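Local coordinates for erythrocyte binding antigen 140 (Plasmodium falciparum, PDB 4GF2), which probably binds a receptor on the host red cell, glycophorin C, through sialic acid during parasite invasion, the part present here including two Duffy binding domains, at residues A[425-430]-A[439-444]; A[366-371]-A[418-423]. The protein carries 3 engineered substitutions. All blocks are in the same frame, centred on the assembly; numbering follows the deposited sequence.

Interaction 1 (A[425-430]-A[439-444]); sequences NKVNKD and KIFREK
Asn-428 lies flat on the ring of Phe-441 where helix 415-427 gives way to the turn leading to helix 435-457. Its chi1 of -178° sends CG opposite the backbone N and out over the ring. CB sits above the ring centre in a CH-pi contact, 3.6 Å from the centroid of Phe-441 and nearly along the ring normal. CG is 3.7 Å from CD1 of Phe-441. At the tip ND2 covers the root of the ring, 3.6 Å from CG of Phe-441, while OD1 faces back to its own chain and accepts from N of Asp-430 at 2.9 Å. That bond makes an Asx turn and comes in from above the carbonyl plane; together with the ring, whose plane is tilted 12° from that of the amide, it restrains rotation. Val-427 CG1 meets the ring edge at CZ of Phe-441, 4.4 Å away.

One helical turn earlier, Asn-425 OD1 takes a nearly straight bond (164°) from Arg-442 NH1 at 3.0 Å. NH1 approaches in the carbonyl plane, along a lone pair of OD1, and the oxygen lies at the guanidinium edge. A bend at chi3 brings the arginine head over CA of Lys-439, and NH2 goes on to the carbonyl of Lys-407 and, in a long, weak ion pair, to Glu-421.

This junction in the Duffy binding domain combines two chemistries: an amide stacked on an aromatic face, and a buried arginine sharing its N-H groups among the amide of Asn-425, a backbone carbonyl and, weakly, a carboxylate.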
ATOM      1  N   ASN A 425      -8.841   8.827  -8.988  1.00 38.37           N
ATOM      2  CA  ASN A 425     -10.114   8.339  -9.495  1.00 41.28           C
ATOM      3  C   ASN A 425      -9.998   6.864  -9.852  1.00 44.40           C
ATOM      4  O   ASN A 425     -10.916   6.087  -9.605  1.00 46.12           O
ATOM      5  CB  ASN A 425     -10.563   9.139 -10.717  1.00 41.66           C
ATOM      6  CG  ASN A 425     -10.970  10.560 -10.372  1.00 42.38           C
ATOM      7  OD1 ASN A 425     -11.193  10.895  -9.208  1.00 44.18           O
ATOM      8  ND2 ASN A 425     -11.081  11.402 -11.391  1.00 41.98           N
ATOM      9  N   LYS A 426      -8.858   6.479 -10.420  1.00 45.51           N
ATOM     10  CA  LYS A 426      -8.617   5.081 -10.763  1.00 48.77           C
ATOM     11  C   LYS A 426      -8.600   4.201  -9.519  1.00 46.21           C
ATOM     12  O   LYS A 426      -9.120   3.087  -9.534  1.00 48.41           O
ATOM     13  CB  LYS A 426      -7.304   4.928 -11.531  1.00 54.02           C
ATOM     14  CG  LYS A 426      -7.350   5.478 -12.940  1.00 63.43           C
ATOM     15  CD  LYS A 426      -6.080   5.155 -13.705  1.00 74.64           C
ATOM     16  CE  LYS A 426      -6.121   5.736 -15.110  1.00 85.81           C
ATOM     17  NZ  LYS A 426      -4.914   5.378 -15.907  1.00 92.69           N
ATOM     18  N   VAL A 427      -8.001   4.695  -8.441  1.00 42.96           N
ATOM     19  CA  VAL A 427      -8.016   3.967  -7.177  1.00 44.13           C
ATOM     20  C   VAL A 427      -9.455   3.674  -6.770  1.00 49.38           C
ATOM     21  O   VAL A 427      -9.756   2.605  -6.232  1.00 52.26           O
ATOM     22  CB  VAL A 427      -7.322   4.753  -6.058  1.00 40.93           C
ATOM     23  CG1 VAL A 427      -7.559   4.085  -4.710  1.00 40.58           C
ATOM     24  CG2 VAL A 427      -5.833   4.874  -6.346  1.00 40.45           C
ATOM     25  N   ASN A 428     -10.341   4.630  -7.032  1.00 50.28           N
ATOM     26  CA  ASN A 428     -11.765   4.451  -6.767  1.00 52.52           C
ATOM     27  C   ASN A 428     -12.378   3.431  -7.721  1.00 53.75           C
ATOM     28  O   ASN A 428     -12.454   3.666  -8.926  1.00 52.74           O
ATOM     29  CB  ASN A 428     -12.490   5.789  -6.893  1.00 51.55           C
ATOM     30  CG  ASN A 428     -13.965   5.686  -6.588  1.00 54.04           C
ATOM     31  OD1 ASN A 428     -14.462   4.631  -6.193  1.00 56.33           O
ATOM     32  ND2 ASN A 428     -14.676   6.790  -6.764  1.00 53.74           N
ATOM     33  N   LYS A 429     -12.816   2.300  -7.176  1.00 55.10           N
ATOM     34  CA  LYS A 429     -13.318   1.200  -7.992  1.00 55.24           C
ATOM     35  C   LYS A 429     -14.833   1.246  -8.136  1.00 56.37           C
ATOM     36  O   LYS A 429     -15.433   0.365  -8.750  1.00 57.03           O
ATOM     37  CB  LYS A 429     -12.898  -0.142  -7.386  1.00 57.66           C
ATOM     38  CG  LYS A 429     -11.400  -0.291  -7.190  1.00 58.89           C
ATOM     39  CD  LYS A 429     -10.643  -0.103  -8.495  1.00 62.59           C
ATOM     40  CE  LYS A 429      -9.140  -0.210  -8.292  1.00 66.06           C
ATOM     41  NZ  LYS A 429      -8.391   0.046  -9.556  1.00 67.58           N
ATOM     42  N   ASP A 430     -15.450   2.271  -7.563  1.00 57.02           N
ATOM     43  CA  ASP A 430     -16.893   2.439  -7.655  1.00 61.07           C
ATOM     44  C   ASP A 430     -17.290   2.707  -9.102  1.00 62.28           C
ATOM     45  O   ASP A 430     -16.630   3.471  -9.800  1.00 59.43           O
ATOM     46  CB  ASP A 430     -17.345   3.593  -6.765  1.00 61.87           C
ATOM     47  CG  ASP A 430     -18.840   3.624  -6.575  1.00 66.86           C
ATOM     48  OD1 ASP A 430     -19.545   4.084  -7.496  1.00 64.29           O
ATOM     49  OD2 ASP A 430     -19.310   3.186  -5.504  1.00 73.42           O
ATOM     50  N   LYS A 439     -15.545  13.354  -7.009  1.00 53.09           N
ATOM     51  CA  LYS A 439     -15.033  14.411  -6.150  1.00 52.34           C
ATOM     52  C   LYS A 439     -15.161  13.992  -4.689  1.00 53.49           C
ATOM     53  O   LYS A 439     -14.188  14.032  -3.935  1.00 52.21           O
ATOM     54  CB  LYS A 439     -15.796  15.717  -6.383  1.00 53.83           C
ATOM     55  CG  LYS A 439     -15.203  16.920  -5.648  1.00 52.92           C
ATOM     56  CD  LYS A 439     -16.151  18.113  -5.617  1.00 57.75           C
ATOM     57  CE  LYS A 439     -17.381  17.816  -4.767  1.00 64.48           C
ATOM     58  NZ  LYS A 439     -18.019  19.054  -4.231  1.00 71.12           N
ATOM     59  N   ILE A 440     -16.365  13.582  -4.300  1.00 56.95           N
ATOM     60  CA  ILE A 440     -16.638  13.208  -2.917  1.00 59.35           C
ATOM     61  C   ILE A 440     -15.670  12.132  -2.436  1.00 58.92           C
ATOM     62  O   ILE A 440     -15.223  12.157  -1.290  1.00 61.26           O
ATOM     63  CB  ILE A 440     -18.088  12.716  -2.737  1.00 62.22           C
ATOM     64  CG1 ILE A 440     -19.070  13.855  -3.015  1.00 65.24           C
ATOM     65  CG2 ILE A 440     -18.309  12.190  -1.326  1.00 63.83           C
ATOM     66  CD1 ILE A 440     -20.496  13.398  -3.210  1.00 69.23           C
ATOM     67  N   PHE A 441     -15.336  11.191  -3.311  1.00 55.85           N
ATOM     68  CA  PHE A 441     -14.381  10.152  -2.954  1.00 52.60           C
ATOM     69  C   PHE A 441     -13.011  10.758  -2.679  1.00 50.44           C
ATOM     70  O   PHE A 441     -12.409  10.516  -1.634  1.00 51.85           O
ATOM     71  CB  PHE A 441     -14.265   9.109  -4.062  1.00 49.97           C
ATOM     72  CG  PHE A 441     -13.187   8.094  -3.816  1.00 49.25           C
ATOM     73  CD1 PHE A 441     -13.464   6.922  -3.133  1.00 51.45           C
ATOM     74  CD2 PHE A 441     -11.895   8.316  -4.255  1.00 47.10           C
ATOM     75  CE1 PHE A 441     -12.472   5.986  -2.902  1.00 51.73           C
ATOM     76  CE2 PHE A 441     -10.896   7.384  -4.028  1.00 47.51           C
ATOM     77  CZ  PHE A 441     -11.186   6.219  -3.350  1.00 49.92           C
ATOM     78  N   ARG A 442     -12.518  11.544  -3.625  1.00 47.00           N
ATOM     79  CA  ARG A 442     -11.220  12.183  -3.469  1.00 43.98           C
ATOM     80  C   ARG A 442     -11.199  13.023  -2.191  1.00 47.07           C
ATOM     81  O   ARG A 442     -10.256  12.949  -1.405  1.00 46.65           O
ATOM     82  CB  ARG A 442     -10.895  13.048  -4.687  1.00 40.30           C
ATOM     83  CG  ARG A 442     -10.702  12.258  -5.978  1.00 38.54           C
ATOM     84  CD  ARG A 442     -10.084  13.123  -7.067  1.00 37.90           C
ATOM     85  NE  ARG A 442     -10.798  14.389  -7.206  1.00 40.13           N
ATOM     86  CZ  ARG A 442     -11.848  14.582  -7.997  1.00 43.24           C
ATOM     87  NH1 ARG A 442     -12.324  13.594  -8.748  1.00 41.94           N
ATOM     88  NH2 ARG A 442     -12.427  15.773  -8.038  1.00 47.47           N
ATOM     89  N   GLU A 443     -12.253  13.804  -1.980  1.00 50.82           N
ATOM     90  CA  GLU A 443     -12.335  14.666  -0.809  1.00 53.20           C
ATOM     91  C   GLU A 443     -12.229  13.851   0.478  1.00 53.83           C
ATOM     92  O   GLU A 443     -11.513  14.230   1.404  1.00 53.81           O
ATOM     93  CB  GLU A 443     -13.629  15.483  -0.830  1.00 56.91           C
ATOM     94  CG  GLU A 443     -13.627  16.596  -1.873  1.00 57.59           C
ATOM     95  CD  GLU A 443     -14.896  17.430  -1.850  1.00 63.07           C
ATOM     96  OE1 GLU A 443     -15.844  17.060  -1.127  1.00 68.44           O
ATOM     97  OE2 GLU A 443     -14.943  18.459  -2.557  1.00 62.59           O
ATOM     98  N   LYS A 444     -12.933  12.724   0.528  1.00 54.44           N
ATOM     99  CA  LYS A 444     -12.869  11.843   1.690  1.00 55.16           C
ATOM    100  C   LYS A 444     -11.488  11.209   1.811  1.00 51.78           C
ATOM    101  O   LYS A 444     -10.975  11.020   2.914  1.00 54.84           O
ATOM    102  CB  LYS A 444     -13.938  10.754   1.603  1.00 57.91           C
ATOM    103  CG  LYS A 444     -15.354  11.260   1.816  1.00 64.00           C
ATOM    104  CD  LYS A 444     -16.366  10.133   1.682  1.00 70.01           C
ATOM    105  CE  LYS A 444     -17.781  10.610   1.969  1.00 78.18           C
ATOM    106  NZ  LYS A 444     -18.771   9.511   1.817  1.00 82.78           N
TER

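Interaction 2 (A[366-371]-A[418-423]); sequences EHLLGA and KKMEEN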
ATOM      1  N   GLU A 366       1.867   5.944  -1.294  1.00 43.35           N
ATOM      2  CA  GLU A 366       3.318   5.960  -1.245  1.00 44.35           C
ATOM      3  C   GLU A 366       3.880   7.053  -2.157  1.00 40.84           C
ATOM      4  O   GLU A 366       4.828   7.749  -1.788  1.00 41.94           O
ATOM      5  CB  GLU A 366       3.856   4.584  -1.632  1.00 47.82           C
ATOM      6  CG  GLU A 366       5.352   4.447  -1.546  1.00 51.75           C
ATOM      7  CD  GLU A 366       5.815   3.018  -1.775  1.00 57.76           C
ATOM      8  OE1 GLU A 366       5.026   2.083  -1.520  1.00 56.54           O
ATOM      9  OE2 GLU A 366       6.969   2.834  -2.214  1.00 63.76           O
ATOM     10  N   HIS A 367       3.284   7.223  -3.337  1.00 37.62           N
ATOM     11  CA  HIS A 367       3.738   8.261  -4.254  1.00 35.56           C
ATOM     12  C   HIS A 367       3.460   9.664  -3.721  1.00 36.15           C
ATOM     13  O   HIS A 367       4.299  10.558  -3.834  1.00 38.66           O
ATOM     14  CB  HIS A 367       3.079   8.115  -5.623  1.00 34.64           C
ATOM     15  CG  HIS A 367       3.504   9.165  -6.600  1.00 36.62           C
ATOM     16  ND1 HIS A 367       4.443   8.931  -7.581  1.00 38.78           N
ATOM     17  CD2 HIS A 367       3.139  10.464  -6.730  1.00 37.79           C
ATOM     18  CE1 HIS A 367       4.633  10.038  -8.279  1.00 39.56           C
ATOM     19  NE2 HIS A 367       3.855  10.982  -7.782  1.00 38.95           N
ATOM     20  N   LEU A 368       2.276   9.863  -3.156  1.00 35.21           N
ATOM     21  CA  LEU A 368       1.894  11.178  -2.663  1.00 36.05           C
ATOM     22  C   LEU A 368       2.816  11.618  -1.537  1.00 36.74           C
ATOM     23  O   LEU A 368       3.282  12.756  -1.507  1.00 37.75           O
ATOM     24  CB  LEU A 368       0.450  11.161  -2.172  1.00 38.54           C
ATOM     25  CG  LEU A 368      -0.013  12.472  -1.543  1.00 39.96           C
ATOM     26  CD1 LEU A 368       0.164  13.605  -2.537  1.00 35.99           C
ATOM     27  CD2 LEU A 368      -1.459  12.364  -1.087  1.00 44.30           C
ATOM     28  N   LEU A 369       3.081  10.710  -0.609  1.00 37.22           N
ATOM     29  CA  LEU A 369       3.948  11.013   0.514  1.00 40.48           C
ATOM     30  C   LEU A 369       5.361  11.313   0.025  1.00 43.85           C
ATOM     31  O   LEU A 369       6.060  12.150   0.596  1.00 46.49           O
ATOM     32  CB  LEU A 369       3.954   9.848   1.501  1.00 41.76           C
ATOM     33  CG  LEU A 369       2.595   9.548   2.136  1.00 42.79           C
ATOM     34  CD1 LEU A 369       2.641   8.243   2.913  1.00 42.72           C
ATOM     35  CD2 LEU A 369       2.167  10.690   3.038  1.00 46.63           C
ATOM     36  N   GLY A 370       5.778  10.629  -1.035  1.00 44.28           N
ATOM     37  CA  GLY A 370       7.086  10.863  -1.616  1.00 44.85           C
ATOM     38  C   GLY A 370       7.199  12.284  -2.126  1.00 43.07           C
ATOM     39  O   GLY A 370       8.132  13.017  -1.791  1.00 45.38           O
ATOM     40  N   ALA A 371       6.232  12.682  -2.941  1.00 38.72           N
ATOM     41  CA  ALA A 371       6.202  14.033  -3.474  1.00 36.64           C
ATOM     42  C   ALA A 371       6.189  15.055  -2.339  1.00 37.86           C
ATOM     43  O   ALA A 371       6.889  16.068  -2.395  1.00 39.39           O
ATOM     44  CB  ALA A 371       4.992  14.213  -4.369  1.00 34.75           C
ATOM     45  N   LYS A 418      -3.222  17.086 -12.995  1.00 38.88           N
ATOM     46  CA  LYS A 418      -4.374  16.378 -13.549  1.00 39.96           C
ATOM     47  C   LYS A 418      -4.231  14.871 -13.426  1.00 38.88           C
ATOM     48  O   LYS A 418      -5.157  14.181 -12.998  1.00 39.18           O
ATOM     49  CB  LYS A 418      -4.565  16.726 -15.024  1.00 44.87           C
ATOM     50  CG  LYS A 418      -5.561  17.828 -15.302  1.00 52.56           C
ATOM     51  CD  LYS A 418      -6.713  17.310 -16.155  1.00 61.87           C
ATOM     52  CE  LYS A 418      -7.350  18.420 -16.975  1.00 70.26           C
ATOM     53  NZ  LYS A 418      -8.480  17.921 -17.809  1.00 75.75           N
ATOM     54  N   LYS A 419      -3.075  14.356 -13.818  1.00 39.09           N
ATOM     55  CA  LYS A 419      -2.843  12.917 -13.762  1.00 41.58           C
ATOM     56  C   LYS A 419      -2.853  12.406 -12.330  1.00 41.37           C
ATOM     57  O   LYS A 419      -3.227  11.264 -12.076  1.00 44.07           O
ATOM     58  CB  LYS A 419      -1.537  12.549 -14.465  1.00 44.36           C
ATOM     59  CG  LYS A 419      -1.651  12.684 -15.968  1.00 48.19           C
ATOM     60  CD  LYS A 419      -0.566  11.931 -16.698  1.00 50.74           C
ATOM     61  CE  LYS A 419      -0.803  11.954 -18.197  1.00 54.33           C
ATOM     62  NZ  LYS A 419      -2.128  11.391 -18.578  1.00 55.56           N
ATOM     63  N   MET A 420      -2.454  13.259 -11.395  1.00 38.80           N
ATOM     64  CA  MET A 420      -2.498  12.900  -9.990  1.00 37.39           C
ATOM     65  C   MET A 420      -3.955  12.705  -9.576  1.00 35.44           C
ATOM     66  O   MET A 420      -4.302  11.731  -8.905  1.00 35.66           O
ATOM     67  CB  MET A 420      -1.838  13.990  -9.146  1.00 40.06           C
ATOM     68  CG  MET A 420      -1.486  13.554  -7.742  1.00 42.76           C
ATOM     69  SD  MET A 420      -0.352  12.154  -7.737  1.00 55.96           S
ATOM     70  CE  MET A 420      -0.312  11.753  -5.992  1.00 74.71           C
ATOM     71  N   GLU A 421      -4.806  13.631 -10.001  1.00 34.82           N
ATOM     72  CA  GLU A 421      -6.222  13.591  -9.673  1.00 37.10           C
ATOM     73  C   GLU A 421      -6.898  12.387 -10.315  1.00 39.81           C
ATOM     74  O   GLU A 421      -7.641  11.651  -9.664  1.00 41.01           O
ATOM     75  CB  GLU A 421      -6.899  14.872 -10.156  1.00 38.33           C
ATOM     76  CG  GLU A 421      -8.392  14.912  -9.926  1.00 41.05           C
ATOM     77  CD  GLU A 421      -9.037  16.129 -10.554  1.00 42.84           C
ATOM     78  OE1 GLU A 421      -8.295  17.049 -10.954  1.00 41.20           O
ATOM     79  OE2 GLU A 421     -10.282  16.163 -10.651  1.00 45.59           O
ATOM     80  N   GLU A 422      -6.640  12.197 -11.602  1.00 40.61           N
ATOM     81  CA  GLU A 422      -7.276  11.128 -12.356  1.00 42.06           C
ATOM     82  C   GLU A 422      -6.829   9.760 -11.858  1.00 43.04           C
ATOM     83  O   GLU A 422      -7.592   8.799 -11.888  1.00 47.25           O
ATOM     84  CB  GLU A 422      -6.965  11.286 -13.842  1.00 43.42           C
ATOM     85  CG  GLU A 422      -7.563  12.545 -14.452  1.00 48.42           C
ATOM     86  CD  GLU A 422      -7.087  12.790 -15.873  1.00 55.84           C
ATOM     87  OE1 GLU A 422      -6.009  12.266 -16.234  1.00 60.01           O
ATOM     88  OE2 GLU A 422      -7.788  13.502 -16.626  1.00 59.15           O
ATOM     89  N   ASN A 423      -5.595   9.671 -11.381  1.00 38.62           N
ATOM     90  CA  ASN A 423      -5.086   8.396 -10.905  1.00 36.82           C
ATOM     91  C   ASN A 423      -5.635   8.028  -9.536  1.00 40.27           C
ATOM     92  O   ASN A 423      -5.619   6.861  -9.148  1.00 44.64           O
ATOM     93  CB  ASN A 423      -3.561   8.386 -10.924  1.00 33.36           C
ATOM     94  CG  ASN A 423      -3.017   8.147 -12.312  1.00 35.16           C
ATOM     95  OD1 ASN A 423      -3.687   7.539 -13.144  1.00 40.35           O
ATOM     96  ND2 ASN A 423      -1.814   8.621 -12.574  1.00 32.49           N
TER
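Apolar contact predominates between Met-420 and the pair His-367 and Leu-368, which lie on helix 361-382 facing helix 415-427. The methionine methyl does most of the touching: CE of Met-420 is 3.9 Å from CB of Leu-368, and it also touches CD1 of the same leucine, the two side chains crossing at about a right angle. CE of Met-420 also lies 3.8 Å from CD2 of His-367. A bend at chi2 (59°) in an otherwise extended methionine chain turns the methyl against both residues.

The sulfur-aromatic component is looser. SD of Met-420 stands 4.8 Å from the centroid of the His-367 ring and well off its normal, an oblique approach through the carbon CD2.

Polar bonding is directed elsewhere. NE2 of His-367 is hydrogen-bonded to the carbonyl of Leu-350, and the ring also meets that of Phe-314. Ile-405 and Ile-406 of helix 388-407 pack against Met-420, while Trp-445 and Val-453 of helix 435-457 pack against Leu-368.

With no hydrogen bond linking the two segments, this buried junction in the helical core of the Duffy binding domain is probably held mainly by dispersion around a thioether, the imidazole presenting carbon to the methionine and nitrogen to the backbone.

In the fold
Helix 415-427 is common to both contacts, whose centres are 13 Å apart. In interaction 2 its Met-420 faces helix 361-382, and in interaction 1 its C-terminal end meets helix 435-457. A direct but weak, long ion pair joins them: NH2 of Arg-442 in interaction 1 lies 3.4 Å from OE2 of Glu-421 in interaction 2, and OE1 of Glu-421 is salt-bridged to Lys-413. Tyr-364 is a second connection, touching Val-427 and bonding to the carbonyl of Met-420. Glycerol molecules, probably from crystallisation, lie about 4 Å from the Asn-425 side chain and, at a separate site, about 3 Å from that of His-367 (nearest atoms). Both contacts lie within one Duffy binding domain.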